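Local coordinates for protein extracellular ligand-binding receptor (Sphaerobacter thermophilus, PDB 4ZPJ) that probably serves as the extracellular substrate-binding component of an ABC transporter, in the leucine-binding protein family, and binds zinc ions, at residues 279-291 against 300-312. Sequence-based numbering, arbitrary orientation.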
loop_
_atom_site.group_PDB
_atom_site.type_symbol
_atom_site.label_atom_id
_atom_site.label_comp_id
_atom_site.label_asym_id
_atom_site.label_seq_id
_atom_site.Cartn_x
_atom_site.Cartn_y
_atom_site.Cartn_z
ATOM N N ILE A 279 12.233 11.546 22.090
ATOM C CA ILE A 279 11.010 11.963 21.415
ATOM C C ILE A 279 10.322 10.773 20.728
ATOM O O ILE A 279 10.845 10.218 19.761
ATOM C CB ILE A 279 11.332 13.050 20.389
ATOM C CG1 ILE A 279 11.827 14.301 21.097
ATOM C CG2 ILE A 279 10.119 13.433 19.589
ATOM C CD1 ILE A 279 12.613 15.206 20.164
ATOM N N PRO A 280 9.146 10.377 21.230
ATOM C CA PRO A 280 8.459 9.237 20.605
ATOM C C PRO A 280 8.203 9.455 19.145
ATOM O O PRO A 280 7.840 10.542 18.727
ATOM C CB PRO A 280 7.124 9.139 21.380
ATOM C CG PRO A 280 7.444 9.773 22.730
ATOM C CD PRO A 280 8.426 10.882 22.418
ATOM N N LEU A 281 8.362 8.399 18.379
ATOM C CA LEU A 281 8.242 8.484 16.941
ATOM C C LEU A 281 7.288 7.406 16.470
ATOM O O LEU A 281 7.407 6.252 16.904
ATOM C CB LEU A 281 9.606 8.268 16.323
ATOM C CG LEU A 281 9.643 8.010 14.831
ATOM C CD1 LEU A 281 9.173 9.224 14.072
ATOM C CD2 LEU A 281 11.059 7.658 14.442
ATOM N N ILE A 282 6.360 7.779 15.574
ATOM C CA ILE A 282 5.493 6.836 14.927
ATOM C C ILE A 282 5.903 6.885 13.474
ATOM O O ILE A 282 5.673 7.890 12.772
ATOM C CB ILE A 282 4.018 7.208 15.082
ATOM C CG1 ILE A 282 3.617 7.092 16.548
ATOM C CG2 ILE A 282 3.166 6.352 14.167
ATOM C CD1 ILE A 282 2.221 7.537 16.857
ATOM N N PRO A 283 6.577 5.828 13.024
ATOM C CA PRO A 283 6.897 5.733 11.643
ATOM C C PRO A 283 5.705 5.328 10.866
ATOM O O PRO A 283 4.803 4.661 11.376
ATOM C CB PRO A 283 7.896 4.580 11.559
ATOM C CG PRO A 283 8.127 4.092 12.926
ATOM C CD PRO A 283 7.010 4.645 13.784
ATOM N N SER A 284 5.720 5.693 9.599
ATOM C CA SER A 284 4.785 5.104 8.669
ATOM C C SER A 284 5.080 3.616 8.549
ATOM O O SER A 284 6.259 3.191 8.558
ATOM C CB SER A 284 4.927 5.754 7.293
ATOM O OG SER A 284 4.402 4.920 6.291
ATOM N N GLY A 285 4.025 2.838 8.361
ATOM C CA GLY A 285 4.182 1.427 8.048
ATOM C C GLY A 285 5.054 1.165 6.860
ATOM O O GLY A 285 5.755 0.167 6.803
ATOM N N ALA A 286 5.072 2.079 5.908
ATOM C CA ALA A 286 5.999 1.921 4.773
ATOM C C ALA A 286 7.479 1.967 5.167
ATOM O O ALA A 286 8.366 1.316 4.539
ATOM C CB ALA A 286 5.705 2.992 3.743
ATOM N N ASP A 287 7.757 2.706 6.232
ATOM C CA ASP A 287 9.143 3.008 6.602
ATOM C C ASP A 287 9.721 1.832 7.381
ATOM O O ASP A 287 10.917 1.739 7.550
ATOM C CB ASP A 287 9.240 4.298 7.462
ATOM C CG ASP A 287 9.211 5.631 6.631
ATOM O OD1 ASP A 287 8.343 5.801 5.729
ATOM O OD2 ASP A 287 10.070 6.532 6.926
ATOM N N VAL A 288 8.874 0.944 7.897
ATOM C CA VAL A 288 9.381 -0.237 8.600
ATOM C C VAL A 288 8.962 -1.539 7.884
ATOM O O VAL A 288 8.850 -2.616 8.489
ATOM C CB VAL A 288 8.960 -0.243 10.089
ATOM C CG1 VAL A 288 9.635 0.904 10.821
ATOM C CG2 VAL A 288 7.452 -0.184 10.254
ATOM N N ASP A 289 8.724 -1.441 6.584
ATOM C CA ASP A 289 8.356 -2.591 5.778
ATOM C C ASP A 289 9.423 -3.669 5.874
ATOM O O ASP A 289 10.626 -3.383 5.988
ATOM C CB ASP A 289 8.191 -2.199 4.302
ATOM C CG ASP A 289 7.697 -3.401 3.414
ATOM O OD1 ASP A 289 6.592 -3.912 3.679
ATOM O OD2 ASP A 289 8.413 -3.842 2.486
ATOM N N GLN A 290 8.951 -4.912 5.785
ATOM C CA GLN A 290 9.717 -6.125 5.848
ATOM C C GLN A 290 10.958 -6.107 4.998
ATOM O O GLN A 290 11.976 -6.572 5.417
ATOM C CB GLN A 290 8.858 -7.278 5.271
ATOM C CG GLN A 290 9.499 -8.639 5.470
ATOM C CD GLN A 290 9.416 -9.042 6.919
ATOM O OE1 GLN A 290 8.346 -8.908 7.540
ATOM N NE2 GLN A 290 10.519 -9.509 7.476
ATOM N N SER A 291 10.855 -5.593 3.792
ATOM C CA SER A 291 12.017 -5.545 2.905
ATOM C C SER A 291 13.166 -4.733 3.462
ATOM O O SER A 291 14.311 -4.961 3.078
ATOM C CB SER A 291 11.640 -4.975 1.557
ATOM O OG SER A 291 10.890 -3.787 1.731
ATOM N N ALA A 300 14.454 0.920 14.762
ATOM C CA ALA A 300 13.010 0.960 14.869
ATOM C C ALA A 300 12.473 0.114 16.019
ATOM O O ALA A 300 11.296 0.012 16.165
ATOM C CB ALA A 300 12.386 0.522 13.566
ATOM N N LEU A 301 13.318 -0.459 16.863
ATOM C CA LEU A 301 12.807 -1.331 17.931
ATOM C C LEU A 301 11.858 -0.623 18.877
ATOM O O LEU A 301 12.205 0.432 19.412
ATOM C CB LEU A 301 13.963 -1.927 18.691
ATOM C CG LEU A 301 13.853 -3.147 19.591
ATOM C CD1 LEU A 301 13.265 -4.357 18.881
ATOM C CD2 LEU A 301 15.255 -3.492 20.121
ATOM N N GLY A 302 10.654 -1.187 19.084
ATOM C CA GLY A 302 9.670 -0.571 19.982
ATOM C C GLY A 302 8.735 0.485 19.383
ATOM O O GLY A 302 7.771 0.869 20.000
ATOM N N LEU A 303 9.002 0.907 18.157
ATOM C CA LEU A 303 8.217 1.857 17.425
ATOM C C LEU A 303 6.906 1.243 16.976
ATOM O O LEU A 303 6.844 0.143 16.465
ATOM C CB LEU A 303 9.021 2.367 16.186
ATOM C CG LEU A 303 9.866 3.640 16.383
ATOM C CD1 LEU A 303 10.386 3.771 17.807
ATOM C CD2 LEU A 303 10.957 3.877 15.364
ATOM N N VAL A 304 5.851 2.005 17.129
ATOM C CA VAL A 304 4.528 1.596 16.693
ATOM C C VAL A 304 4.189 2.253 15.361
ATOM O O VAL A 304 4.462 3.442 15.164
ATOM C CB VAL A 304 3.508 2.023 17.801
ATOM C CG1 VAL A 304 2.137 2.113 17.258
ATOM C CG2 VAL A 304 3.543 1.026 18.957
ATOM N N SER A 305 3.545 1.494 14.478
ATOM C CA SER A 305 3.082 1.989 13.199
ATOM C C SER A 305 1.775 1.312 12.748
ATOM O O SER A 305 1.499 0.163 13.078
ATOM C CB SER A 305 4.149 1.767 12.105
ATOM O OG SER A 305 4.305 0.408 11.826
ATOM N N GLY A 306 1.007 2.028 11.936
ATOM C CA GLY A 306 -0.076 1.435 11.188
ATOM C C GLY A 306 0.449 0.810 9.932
ATOM O O GLY A 306 1.361 1.342 9.290
ATOM N N THR A 307 -0.099 -0.329 9.571
ATOM C CA THR A 307 0.258 -0.968 8.315
ATOM C C THR A 307 -0.859 -1.814 7.710
ATOM O O THR A 307 -1.838 -2.197 8.377
ATOM C CB THR A 307 1.521 -1.850 8.446
ATOM O OG1 THR A 307 2.060 -2.177 7.124
ATOM C CG2 THR A 307 1.235 -3.112 9.237
ATOM N N LEU A 308 -0.680 -2.105 6.440
ATOM C CA LEU A 308 -1.615 -2.895 5.662
ATOM C C LEU A 308 -1.442 -4.395 5.997
ATOM O O LEU A 308 -2.382 -5.167 5.948
ATOM C CB LEU A 308 -1.348 -2.615 4.190
ATOM C CG LEU A 308 -2.444 -2.450 3.152
ATOM C CD1 LEU A 308 -3.476 -1.380 3.429
ATOM C CD2 LEU A 308 -1.723 -2.170 1.834
ATOM N N TYR A 309 -0.224 -4.810 6.320
ATOM C CA TYR A 309 0.078 -6.240 6.413
ATOM C C TYR A 309 1.422 -6.447 7.050
ATOM O O TYR A 309 2.339 -5.674 6.806
ATOM C CB TYR A 309 0.087 -6.963 5.034
ATOM C CG TYR A 309 0.298 -8.477 5.209
ATOM C CD1 TYR A 309 -0.624 -9.257 5.868
ATOM C CD2 TYR A 309 1.442 -9.083 4.789
ATOM C CE1 TYR A 309 -0.399 -10.609 6.108
ATOM C CE2 TYR A 309 1.676 -10.424 5.015
ATOM C CZ TYR A 309 0.774 -11.180 5.682
ATOM O OH TYR A 309 1.031 -12.549 5.887
ATOM N N THR A 310 1.527 -7.514 7.843
ATOM C CA THR A 310 2.801 -8.050 8.292
ATOM C C THR A 310 2.656 -9.556 8.248
ATOM O O THR A 310 1.609 -10.067 8.613
ATOM C CB THR A 310 3.098 -7.643 9.755
ATOM O OG1 THR A 310 4.195 -8.375 10.263
ATOM C CG2 THR A 310 1.833 -7.863 10.707
ATOM N N ALA A 311 3.740 -10.237 7.827
ATOM C CA ALA A 311 3.889 -11.659 7.830
ATOM C C ALA A 311 3.741 -12.341 9.212
ATOM O O ALA A 311 3.496 -13.583 9.311
ATOM C CB ALA A 311 5.205 -11.998 7.172
ATOM N N TYR A 312 3.826 -11.556 10.281
ATOM C CA TYR A 312 3.624 -12.104 11.643
ATOM C C TYR A 312 2.189 -12.018 12.129
ATOM O O TYR A 312 1.941 -12.196 13.322
ATOM C CB TYR A 312 4.594 -11.458 12.652
ATOM C CG TYR A 312 6.039 -11.810 12.271
ATOM C CD1 TYR A 312 6.669 -13.007 12.727
ATOM C CD2 TYR A 312 6.700 -11.057 11.330
ATOM C CE1 TYR A 312 7.954 -13.342 12.293
ATOM C CE2 TYR A 312 7.981 -11.377 10.901
ATOM C CZ TYR A 312 8.599 -12.524 11.369
ATOM O OH TYR A 312 9.849 -12.778 10.882
HETATM O O HOH W 1 6.101 4.629 18.491
HETATM O O HOH W 2 2.041 4.561 11.033
HETATM O O HOH W 3 4.665 -2.086 7.795
HETATM O O HOH W 4 5.595 -8.675 6.423
HETATM O O HOH W 5 7.160 -7.837 9.729
#
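Strands 281-283 and 304-307 run roughly parallel, their axes 24° apart and 5.4 Å at closest approach, but bridging waters take the place of direct pairing: one water donates to L281 O and accepts from V304 N, and a second links P283 O to G306 N in the same way. The CB of L303 points toward strand 281-283, and CD2 lies 3.7 Å from CG of the P283 ring and 3.9 Å from L281 CD2, with L303 CG 3.6 Å from L281 O. Cut back to an alanine, L303 would be likely to leave L281 CD2 without this apolar contact and the P283 ring with only CB against it, opening a gap beside the ring. The backbones close in where G285 CA lies 3.1 Å from G306 O; a CB built on G285 would clash with that oxygen. V288 then straddles two neighbours: CG1, anti to the carbonyl carbon (chi1 -66°), meets A300 CB, while CG2 packs on S305 OG. Q290 OE1 accepts from two waters, one bound to A311 N and the other to T310 OG1. The contact joins the edge of the parallel sheet, where 281-283 pairs with strand 252-256, to the antiparallel sheet, where 304-307 pairs with strand 390-401; helix 261-272 packs against L281 and L303.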